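G-protein alpha subunit Galpha7 (Naegleria fowleri, PDB 6NE6) probably binds and hydrolyses GTP as the alpha subunit of a heterotrimeric G protein, switching between nucleotide states to relay signals. Local coordinates at residues I200-S205 with S227-Y232; N220-S225 with E282-M287; E108-P113 with Y133-L138. One frame throughout, in Å; residues are numbered along the deposited sequence.

Interactions 1 and 2 share helix 221-235 in the Ras-like part of the G-protein alpha fold: 200-205 with 227-232 packs the helix on the central sheet, and 220-225 with 282-287 packs its first turn against helix 277-291. Their centres lie about 10 Å apart and they touch, Met222 CE coming 3.6 Å from Ser205 O. Interaction 3 belongs to the helical part of the protein, its centre about 34 Å from that of interaction 1 and about 32 Å from that of interaction 2, with no touch to either. The Walker A-like P-loop, the probable nucleotide phosphate site, lies near Phe202 of interaction 1 without touching its side chain.

Interaction 1. Residues I200-S205 with S227-Y232; sequences ILFVCS and SLFGDY
Phe202 meets Phe229 and Tyr232 in a buried aromatic cluster that packs a helix onto the sheet of the Ras-like GTPase fold. Strand 199-205 and helix 221-235 are the first two elements of a beta-alpha-beta unit completed by strand 242-248, so the helix runs back across the sheet. Accordingly, the two short segments are nearly antiparallel, at 164°, with their axes 10.8 Å apart, a gap that large side chains can fill.

Phenylalanine suits position 202 because its flat ring can serve two helix residues at once. CG lies anti to the backbone N (chi1 -163°), which carries the ring out toward the helix. Over one face comes the edge of Phe229, an edge-to-face pair with planes at 72° and centroids 5.2 Å apart; Phe229 CD1 does the touching, off the ring centre toward the rim. Tyr232, one turn further along the helix, meets the same ring more obliquely. Here Phe202 CE2 sits over a face of the tyrosine ring, 3.5 Å from Tyr232 CD2, and the two side chains run alongside one another, pointing opposite ways.

On the sheet side, Phe202 and Tyr232 also touch Val15 of strand 10-16, so the cluster reaches the neighbouring strand. Leu201 and Val203 alternate with the inward residues and serve the other face of the sheet, where Leu201 packs on Ile12 and Leu246. Branched Ile200 fits the strand and closes the end of the cluster. Tyrosine suits the less deeply buried position 232, where the phenol lies along Phe202 and carries its hydroxyl on to the isoleucine: Tyr232 OH ends 3.6 Å from Ile200 CD1, and the CG2 branch stands a little further off.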
loop_
_atom_site.group_PDB
_atom_site.type_symbol
_atom_site.label_atom_id
_atom_site.label_comp_id
_atom_site.label_asym_id
_atom_site.label_seq_id
_atom_site.Cartn_x
_atom_site.Cartn_y
_atom_site.Cartn_z
ATOM N N ILE A 200 3.693 -4.314 17.472
ATOM C CA ILE A 200 3.698 -3.370 16.362
ATOM C C ILE A 200 4.186 -4.114 15.131
ATOM O O ILE A 200 5.215 -4.794 15.194
ATOM C CB ILE A 200 4.616 -2.173 16.655
ATOM C CG1 ILE A 200 4.024 -1.304 17.765
ATOM C CG2 ILE A 200 4.909 -1.369 15.355
ATOM C CD1 ILE A 200 5.049 -0.331 18.360
ATOM N N LEU A 201 3.463 -3.969 14.023
ATOM C CA LEU A 201 3.917 -4.429 12.709
ATOM C C LEU A 201 4.355 -3.185 11.958
ATOM O O LEU A 201 3.516 -2.397 11.508
ATOM C CB LEU A 201 2.821 -5.159 11.943
ATOM C CG LEU A 201 2.143 -6.346 12.625
ATOM C CD1 LEU A 201 1.310 -7.104 11.610
ATOM C CD2 LEU A 201 3.188 -7.257 13.280
ATOM N N PHE A 202 5.672 -3.002 11.839
ATOM C CA PHE A 202 6.234 -1.876 11.107
ATOM C C PHE A 202 6.322 -2.296 9.647
ATOM O O PHE A 202 7.087 -3.201 9.304
ATOM C CB PHE A 202 7.607 -1.495 11.654
ATOM C CG PHE A 202 8.038 -0.125 11.239
ATOM C CD1 PHE A 202 8.505 0.113 9.957
ATOM C CD2 PHE A 202 7.935 0.932 12.125
ATOM C CE1 PHE A 202 8.876 1.400 9.571
ATOM C CE2 PHE A 202 8.310 2.202 11.756
ATOM C CZ PHE A 202 8.774 2.438 10.469
ATOM N N VAL A 203 5.533 -1.665 8.785
ATOM C CA VAL A 203 5.395 -2.126 7.402
ATOM C C VAL A 203 6.187 -1.207 6.484
ATOM O O VAL A 203 5.970 0.016 6.485
ATOM C CB VAL A 203 3.923 -2.160 6.969
ATOM C CG1 VAL A 203 3.804 -2.742 5.555
ATOM C CG2 VAL A 203 3.081 -2.950 7.972
ATOM N N CYS A 204 7.079 -1.800 5.681
ATOM C CA CYS A 204 7.883 -1.070 4.710
ATOM C C CYS A 204 7.737 -1.738 3.362
ATOM O O CYS A 204 7.652 -2.966 3.282
ATOM C CB CYS A 204 9.366 -1.044 5.083
ATOM S SG CYS A 204 9.709 -0.062 6.563
ATOM N N SER A 205 7.719 -0.930 2.305
ATOM C CA SER A 205 7.618 -1.482 0.959
ATOM C C SER A 205 8.974 -1.979 0.468
ATOM O O SER A 205 9.953 -1.227 0.458
ATOM C CB SER A 205 7.066 -0.429 -0.001
ATOM O OG SER A 205 7.172 -0.891 -1.343
ATOM N N SER A 227 15.865 5.566 6.746
ATOM C CA SER A 227 16.177 6.632 7.699
ATOM C C SER A 227 15.082 6.774 8.758
ATOM O O SER A 227 15.371 6.877 9.958
ATOM C CB SER A 227 16.392 7.945 6.947
ATOM O OG SER A 227 16.831 8.960 7.831
ATOM N N LEU A 228 13.816 6.767 8.330
ATOM C CA LEU A 228 12.706 6.882 9.270
ATOM C C LEU A 228 12.632 5.672 10.194
ATOM O O LEU A 228 12.370 5.819 11.396
ATOM C CB LEU A 228 11.384 7.041 8.517
ATOM C CG LEU A 228 11.102 8.326 7.741
ATOM C CD1 LEU A 228 9.869 8.120 6.878
ATOM C CD2 LEU A 228 10.905 9.486 8.708
ATOM N N PHE A 229 12.832 4.467 9.647
ATOM C CA PHE A 229 12.820 3.274 10.485
ATOM C C PHE A 229 13.928 3.337 11.526
ATOM O O PHE A 229 13.714 2.986 12.693
ATOM C CB PHE A 229 12.961 1.993 9.649
ATOM C CG PHE A 229 13.133 0.751 10.491
ATOM C CD1 PHE A 229 12.056 0.197 11.168
ATOM C CD2 PHE A 229 14.388 0.167 10.645
ATOM C CE1 PHE A 229 12.224 -0.938 11.977
ATOM C CE2 PHE A 229 14.564 -0.965 11.454
ATOM C CZ PHE A 229 13.481 -1.522 12.114
ATOM N N GLY A 230 15.120 3.769 11.116
ATOM C CA GLY A 230 16.207 3.923 12.069
ATOM C C GLY A 230 15.849 4.861 13.205
ATOM O O GLY A 230 16.116 4.567 14.374
ATOM N N ASP A 231 15.220 5.993 12.879
ATOM C CA ASP A 231 14.818 6.947 13.906
ATOM C C ASP A 231 13.803 6.329 14.852
ATOM O O ASP A 231 13.898 6.484 16.075
ATOM C CB ASP A 231 14.231 8.199 13.251
ATOM C CG ASP A 231 15.280 9.050 12.582
ATOM O OD1 ASP A 231 16.474 8.872 12.897
ATOM O OD2 ASP A 231 14.910 9.897 11.746
ATOM N N TYR A 232 12.827 5.618 14.292
ATOM C CA TYR A 232 11.754 5.032 15.088
ATOM C C TYR A 232 12.270 3.936 16.010
ATOM O O TYR A 232 12.009 3.950 17.212
ATOM C CB TYR A 232 10.701 4.464 14.140
ATOM C CG TYR A 232 9.439 3.942 14.771
ATOM C CD1 TYR A 232 8.365 4.790 15.007
ATOM C CD2 TYR A 232 9.299 2.588 15.094
ATOM C CE1 TYR A 232 7.193 4.318 15.540
ATOM C CE2 TYR A 232 8.123 2.108 15.635
ATOM C CZ TYR A 232 7.077 2.973 15.850
ATOM O OH TYR A 232 5.897 2.523 16.379
#

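Interaction 2. Residues N220-S225 with E282-M287; sequences NRMKES and EFIKDM. With EDO (1,2-ethanediol), chain D.
Ile284 and Met287 of helix 277-291 receive the side chain of Met222 from the first turn of helix 221-235, joining two helices of the Ras-like GTPase fold. Along 282-287, Glu282 comes first, its side chain lying against Phe302 of strand 297-302. Next, the ring of Phe283 forms an edge-to-face pair with Tyr270.

Ile284 is the main partner. Its CG2 stands anti to the backbone N while CG1 (chi1 -65°) lies beside that N, a torsion that turns both CG2 and CD1 to the Met222 thioether. Met222 crosses it at about a right angle: CE rests 3.9 Å from Ile284 CD1, and the sulfur SD is at much the same distance from both CG2 and CD1. Methionine suits this place because its unbranched chain, bent at its last torsion (chi3 -79°), can turn its methyl across the isoleucine.

Lys285, next in sequence, lies against Val300 and Phe302 on strand 297-302. One turn beyond Phe283, Met287 comes back toward helix 221-235, and its CE makes a looser approach of 4.5 Å to Met222 SD.

On the opposing helix, Asn220 is the N-cap, with OD1 accepting from Lys223 N at 2.9 Å, in the carbonyl plane and on a lone pair. Separately, Arg221 reaches Asp19 in a salt bridge, and both its NH1 and NH2 donate to O1 of an ethanediol probably left from crystallisation. Between the two helices themselves the touching atoms are methyls, methylenes and sulfur, which implies cohesion by dispersion and burial of apolar surface, with little directional constraint.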
loop_
_atom_site.group_PDB
_atom_site.type_symbol
_atom_site.label_atom_id
_atom_site.label_comp_id
_atom_site.label_asym_id
_atom_site.label_seq_id
_atom_site.Cartn_x
_atom_site.Cartn_y
_atom_site.Cartn_z
ATOM N N ASN A 220 15.072 9.229 -2.619
ATOM C CA ASN A 220 14.639 7.868 -2.890
ATOM C C ASN A 220 13.751 7.358 -1.762
ATOM O O ASN A 220 14.054 7.559 -0.584
ATOM C CB ASN A 220 15.861 6.967 -3.051
ATOM C CG ASN A 220 15.491 5.515 -3.230
ATOM O OD1 ASN A 220 15.421 4.758 -2.262
ATOM N ND2 ASN A 220 15.251 5.116 -4.475
ATOM N N ARG A 221 12.663 6.657 -2.127
ATOM C CA ARG A 221 11.692 6.221 -1.122
ATOM C C ARG A 221 12.302 5.240 -0.126
ATOM O O ARG A 221 12.020 5.314 1.076
ATOM C CB ARG A 221 10.477 5.571 -1.786
ATOM C CG ARG A 221 9.529 6.559 -2.446
ATOM C CD ARG A 221 8.167 5.916 -2.720
ATOM N NE ARG A 221 7.286 6.851 -3.434
ATOM C CZ ARG A 221 5.990 6.641 -3.641
ATOM N NH1 ARG A 221 5.418 5.533 -3.181
ATOM N NH2 ARG A 221 5.267 7.545 -4.295
ATOM N N MET A 222 13.086 4.272 -0.610
ATOM C CA MET A 222 13.638 3.286 0.308
ATOM C C MET A 222 14.700 3.898 1.210
ATOM O O MET A 222 14.783 3.554 2.397
ATOM C CB MET A 222 14.202 2.092 -0.467
ATOM C CG MET A 222 14.672 0.978 0.459
ATOM S SD MET A 222 15.041 -0.562 -0.402
ATOM C CE MET A 222 13.385 -1.204 -0.642
ATOM N N LYS A 223 15.520 4.811 0.675
ATOM C CA LYS A 223 16.485 5.498 1.532
ATOM C C LYS A 223 15.779 6.288 2.617
ATOM O O LYS A 223 16.232 6.314 3.770
ATOM C CB LYS A 223 17.391 6.407 0.707
ATOM C CG LYS A 223 18.328 5.602 -0.175
ATOM C CD LYS A 223 19.291 6.476 -0.940
ATOM C CE LYS A 223 20.208 5.602 -1.774
ATOM N NZ LYS A 223 21.134 6.427 -2.591
ATOM N N GLU A 224 14.649 6.915 2.279
ATOM C CA GLU A 224 13.917 7.677 3.284
ATOM C C GLU A 224 13.290 6.743 4.314
ATOM O O GLU A 224 13.333 7.022 5.519
ATOM C CB GLU A 224 12.868 8.556 2.603
ATOM C CG GLU A 224 11.954 9.340 3.542
ATOM C CD GLU A 224 12.678 10.446 4.290
ATOM O OE1 GLU A 224 13.810 10.809 3.896
ATOM O OE2 GLU A 224 12.105 10.954 5.277
ATOM N N SER A 225 12.730 5.618 3.856
ATOM C CA SER A 225 12.116 4.670 4.781
ATOM C C SER A 225 13.151 4.067 5.722
ATOM O O SER A 225 12.876 3.877 6.911
ATOM C CB SER A 225 11.397 3.562 4.013
ATOM O OG SER A 225 10.317 4.081 3.254
ATOM N N GLU A 282 17.629 -10.000 0.369
ATOM C CA GLU A 282 18.432 -10.234 1.564
ATOM C C GLU A 282 19.278 -9.014 1.895
ATOM O O GLU A 282 19.422 -8.651 3.070
ATOM C CB GLU A 282 19.298 -11.475 1.379
ATOM C CG GLU A 282 18.486 -12.769 1.349
ATOM C CD GLU A 282 17.738 -13.032 2.646
ATOM O OE1 GLU A 282 18.294 -12.735 3.727
ATOM O OE2 GLU A 282 16.594 -13.536 2.583
ATOM N N PHE A 283 19.809 -8.346 0.862
ATOM C CA PHE A 283 20.554 -7.107 1.067
ATOM C C PHE A 283 19.677 -6.036 1.696
ATOM O O PHE A 283 20.116 -5.320 2.604
ATOM C CB PHE A 283 21.120 -6.621 -0.267
ATOM C CG PHE A 283 21.899 -5.332 -0.184
ATOM C CD1 PHE A 283 23.254 -5.349 0.108
ATOM C CD2 PHE A 283 21.288 -4.116 -0.449
ATOM C CE1 PHE A 283 23.984 -4.168 0.161
ATOM C CE2 PHE A 283 22.011 -2.934 -0.392
ATOM C CZ PHE A 283 23.364 -2.967 -0.093
ATOM N N ILE A 284 18.434 -5.913 1.229
ATOM C CA ILE A 284 17.530 -4.916 1.796
ATOM C C ILE A 284 17.193 -5.259 3.240
ATOM O O ILE A 284 17.208 -4.390 4.121
ATOM C CB ILE A 284 16.263 -4.791 0.936
ATOM C CG1 ILE A 284 16.620 -4.244 -0.444
ATOM C CG2 ILE A 284 15.240 -3.890 1.633
ATOM C CD1 ILE A 284 15.474 -4.338 -1.450
ATOM N N LYS A 285 16.883 -6.525 3.510
ATOM C CA LYS A 285 16.635 -6.936 4.889
ATOM C C LYS A 285 17.841 -6.634 5.776
ATOM O O LYS A 285 17.680 -6.166 6.909
ATOM C CB LYS A 285 16.281 -8.418 4.928
ATOM C CG LYS A 285 16.169 -9.037 6.319
ATOM C CD LYS A 285 15.873 -10.531 6.221
ATOM C CE LYS A 285 15.874 -11.192 7.592
ATOM N NZ LYS A 285 15.595 -12.656 7.505
ATOM N N ASP A 286 19.060 -6.850 5.263
ATOM C CA ASP A 286 20.248 -6.560 6.057
ATOM C C ASP A 286 20.390 -5.066 6.318
ATOM O O ASP A 286 20.838 -4.664 7.398
ATOM C CB ASP A 286 21.509 -7.098 5.374
ATOM C CG ASP A 286 21.603 -8.607 5.431
ATOM O OD1 ASP A 286 20.893 -9.210 6.263
ATOM O OD2 ASP A 286 22.398 -9.180 4.652
ATOM N N MET A 287 20.031 -4.225 5.342
ATOM C CA MET A 287 20.099 -2.787 5.578
ATOM C C MET A 287 19.145 -2.375 6.690
ATOM O O MET A 287 19.490 -1.548 7.545
ATOM C CB MET A 287 19.789 -2.009 4.296
ATOM C CG MET A 287 20.885 -2.039 3.245
ATOM S SD MET A 287 20.602 -0.742 2.007
ATOM C CE MET A 287 19.178 -1.400 1.130
HETATM C C1 EDO D . 1.574 6.342 -4.756
HETATM O O1 EDO D . 2.518 6.537 -3.693
HETATM C C2 EDO D . 1.735 7.457 -5.781
HETATM O O2 EDO D . 3.058 7.394 -6.328
#

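Interaction 3. Residues E108-P113 with Y133-L138; sequences ELWKEP and YYFDNL. With EDO (1,2-ethanediol), chain G.
Trp110 lays one face of its indole against Phe135 and turns its N-H edge to Asp136, so consecutive helix residues use different sides of a single ring system. The face contact begins at Phe135 CB, which stands almost directly above the five-membered ring, 3.4 Å from its centroid, a CH-pi arrangement. From there the phenyl ring runs out over the six-membered ring, with CD2 of Phe135 3.4 Å from Trp110 CE3. The two planes are inclined at 38°, an oblique pairing. With CG of Trp110 anti to the backbone N (chi1 -179°), the indole extends across to helix 131-136.

These residues lie in the all-helical part characteristic of G-protein alpha subunits. Trp110 is in the type I turn from Leu109 to Glu112, and the Phe135 ring also packs on Asn56 and Leu60 of helix 39-66 and on Ile106 of helix 100-109. An aromatic ring suits this junction of three helices, being broad enough to touch several of them.

Tryptophan adds a donor at the rim. Its NE1 gives a nearly straight hydrogen bond to Asp136 OD1, 2.8 Å long with an angle of 166° at the hydrogen. The oxygen lies in the indole plane, but the N-H approaches it from above the carboxylate plane. Aspartate suits this exposed end of the helix, where its short side chain brings a carboxylate to the indole edge. Beside the turn, Lys111 NZ forms a salt bridge 2.9 Å long with Glu108 OE1. An ethanediol, probably from the crystallisation liquor, donates from O2 to Leu138 O at 2.9 Å.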
loop_
_atom_site.group_PDB
_atom_site.type_symbol
_atom_site.label_atom_id
_atom_site.label_comp_id
_atom_site.label_asym_id
_atom_site.label_seq_id
_atom_site.Cartn_x
_atom_site.Cartn_y
_atom_site.Cartn_z
ATOM N N GLU A 108 -9.356 4.138 -24.188
ATOM C CA GLU A 108 -8.695 4.378 -25.462
ATOM C C GLU A 108 -7.283 4.920 -25.247
ATOM O O GLU A 108 -6.334 4.487 -25.918
ATOM C CB GLU A 108 -9.547 5.321 -26.321
ATOM C CG GLU A 108 -9.151 5.392 -27.782
ATOM C CD GLU A 108 -9.273 4.062 -28.531
ATOM O OE1 GLU A 108 -10.215 3.263 -28.267
ATOM O OE2 GLU A 108 -8.416 3.809 -29.395
ATOM N N LEU A 109 -7.111 5.855 -24.306
ATOM C CA LEU A 109 -5.769 6.375 -24.035
ATOM C C LEU A 109 -4.839 5.312 -23.461
ATOM O O LEU A 109 -3.618 5.402 -23.628
ATOM C CB LEU A 109 -5.834 7.561 -23.075
ATOM C CG LEU A 109 -5.787 8.974 -23.642
ATOM C CD1 LEU A 109 -5.467 9.946 -22.508
ATOM C CD2 LEU A 109 -4.769 9.114 -24.765
ATOM N N TRP A 110 -5.382 4.320 -22.756
ATOM C CA TRP A 110 -4.534 3.249 -22.241
ATOM C C TRP A 110 -3.898 2.421 -23.358
ATOM O O TRP A 110 -2.952 1.669 -23.089
ATOM C CB TRP A 110 -5.388 2.398 -21.294
ATOM C CG TRP A 110 -4.758 1.213 -20.588
ATOM C CD1 TRP A 110 -5.280 -0.040 -20.521
ATOM C CD2 TRP A 110 -3.546 1.184 -19.807
ATOM N NE1 TRP A 110 -4.469 -0.859 -19.771
ATOM C CE2 TRP A 110 -3.400 -0.133 -19.320
ATOM C CE3 TRP A 110 -2.572 2.135 -19.481
ATOM C CZ2 TRP A 110 -2.318 -0.529 -18.519
ATOM C CZ3 TRP A 110 -1.489 1.740 -18.689
ATOM C CH2 TRP A 110 -1.378 0.416 -18.220
ATOM N N LYS A 111 -4.368 2.570 -24.610
ATOM C CA LYS A 111 -3.758 1.937 -25.779
ATOM C C LYS A 111 -2.710 2.811 -26.465
ATOM O O LYS A 111 -2.020 2.324 -27.371
ATOM C CB LYS A 111 -4.840 1.577 -26.812
ATOM C CG LYS A 111 -6.000 0.756 -26.258
ATOM C CD LYS A 111 -7.077 0.597 -27.336
ATOM C CE LYS A 111 -8.464 0.358 -26.732
ATOM N NZ LYS A 111 -9.554 0.499 -27.767
ATOM N N GLU A 112 -2.572 4.072 -26.057
ATOM C CA GLU A 112 -1.702 5.015 -26.760
ATOM C C GLU A 112 -0.233 4.681 -26.499
ATOM O O GLU A 112 0.173 4.557 -25.340
ATOM C CB GLU A 112 -2.035 6.446 -26.307
ATOM C CG GLU A 112 -0.961 7.483 -26.554
ATOM C CD GLU A 112 -0.690 7.693 -28.030
ATOM O OE1 GLU A 112 -1.647 7.619 -28.831
ATOM O OE2 GLU A 112 0.479 7.925 -28.394
ATOM N N PRO A 113 0.584 4.520 -27.541
ATOM C CA PRO A 113 1.978 4.103 -27.307
ATOM C C PRO A 113 2.764 5.046 -26.410
ATOM O O PRO A 113 3.562 4.574 -25.586
ATOM C CB PRO A 113 2.568 4.030 -28.726
ATOM C CG PRO A 113 1.562 4.682 -29.632
ATOM C CD PRO A 113 0.229 4.510 -28.966
ATOM N N TYR A 133 -4.055 -2.484 -12.987
ATOM C CA TYR A 133 -5.212 -3.299 -12.645
ATOM C C TYR A 133 -6.507 -2.581 -13.005
ATOM O O TYR A 133 -7.388 -3.148 -13.665
ATOM C CB TYR A 133 -5.176 -3.634 -11.148
ATOM C CG TYR A 133 -6.475 -4.246 -10.652
ATOM C CD1 TYR A 133 -6.688 -5.617 -10.697
ATOM C CD2 TYR A 133 -7.491 -3.439 -10.149
ATOM C CE1 TYR A 133 -7.887 -6.169 -10.252
ATOM C CE2 TYR A 133 -8.684 -3.977 -9.704
ATOM C CZ TYR A 133 -8.877 -5.340 -9.756
ATOM O OH TYR A 133 -10.063 -5.870 -9.311
ATOM N N TYR A 134 -6.646 -1.325 -12.575
ATOM C CA TYR A 134 -7.899 -0.634 -12.856
ATOM C C TYR A 134 -8.056 -0.385 -14.354
ATOM O O TYR A 134 -9.137 -0.618 -14.917
ATOM C CB TYR A 134 -7.984 0.673 -12.059
ATOM C CG TYR A 134 -8.164 0.497 -10.561
ATOM C CD1 TYR A 134 -9.173 -0.320 -10.043
ATOM C CD2 TYR A 134 -7.326 1.148 -9.667
ATOM C CE1 TYR A 134 -9.346 -0.472 -8.669
ATOM C CE2 TYR A 134 -7.485 1.003 -8.301
ATOM C CZ TYR A 134 -8.498 0.199 -7.807
ATOM O OH TYR A 134 -8.655 0.047 -6.437
ATOM N N PHE A 135 -6.983 0.045 -15.027
ATOM C CA PHE A 135 -7.073 0.294 -16.463
ATOM C C PHE A 135 -7.452 -0.976 -17.219
ATOM O O PHE A 135 -8.266 -0.940 -18.156
ATOM C CB PHE A 135 -5.742 0.811 -17.015
ATOM C CG PHE A 135 -5.367 2.215 -16.597
ATOM C CD1 PHE A 135 -6.313 3.219 -16.453
ATOM C CD2 PHE A 135 -4.023 2.534 -16.404
ATOM C CE1 PHE A 135 -5.920 4.518 -16.104
ATOM C CE2 PHE A 135 -3.629 3.821 -16.058
ATOM C CZ PHE A 135 -4.568 4.815 -15.916
ATOM N N ASP A 136 -6.865 -2.111 -16.831
ATOM C CA ASP A 136 -7.139 -3.352 -17.552
ATOM C C ASP A 136 -8.537 -3.885 -17.287
ATOM O O ASP A 136 -8.999 -4.753 -18.035
ATOM C CB ASP A 136 -6.127 -4.435 -17.173
ATOM C CG ASP A 136 -4.775 -4.231 -17.824
ATOM O OD1 ASP A 136 -4.695 -3.526 -18.860
ATOM O OD2 ASP A 136 -3.794 -4.809 -17.304
ATOM N N ASN A 137 -9.200 -3.427 -16.220
ATOM C CA ASN A 137 -10.555 -3.867 -15.906
ATOM C C ASN A 137 -11.606 -2.810 -16.223
ATOM O O ASN A 137 -12.709 -2.848 -15.663
ATOM C CB ASN A 137 -10.650 -4.290 -14.437
ATOM C CG ASN A 137 -9.965 -5.616 -14.183
ATOM O OD1 ASN A 137 -10.505 -6.674 -14.510
ATOM N ND2 ASN A 137 -8.758 -5.568 -13.640
ATOM N N LEU A 138 -11.308 -1.887 -17.137
ATOM C CA LEU A 138 -12.264 -0.820 -17.411
ATOM C C LEU A 138 -13.534 -1.312 -18.102
ATOM O O LEU A 138 -14.552 -0.616 -18.041
ATOM C CB LEU A 138 -11.597 0.285 -18.226
ATOM C CG LEU A 138 -10.825 1.338 -17.425
ATOM C CD1 LEU A 138 -10.056 2.256 -18.368
ATOM C CD2 LEU A 138 -11.776 2.153 -16.542
HETATM C C1 EDO G . -14.302 0.547 -22.302
HETATM O O1 EDO G . -14.508 1.229 -23.556
HETATM C C2 EDO G . -14.437 1.521 -21.133
HETATM O O2 EDO G . -15.446 1.075 -20.209
#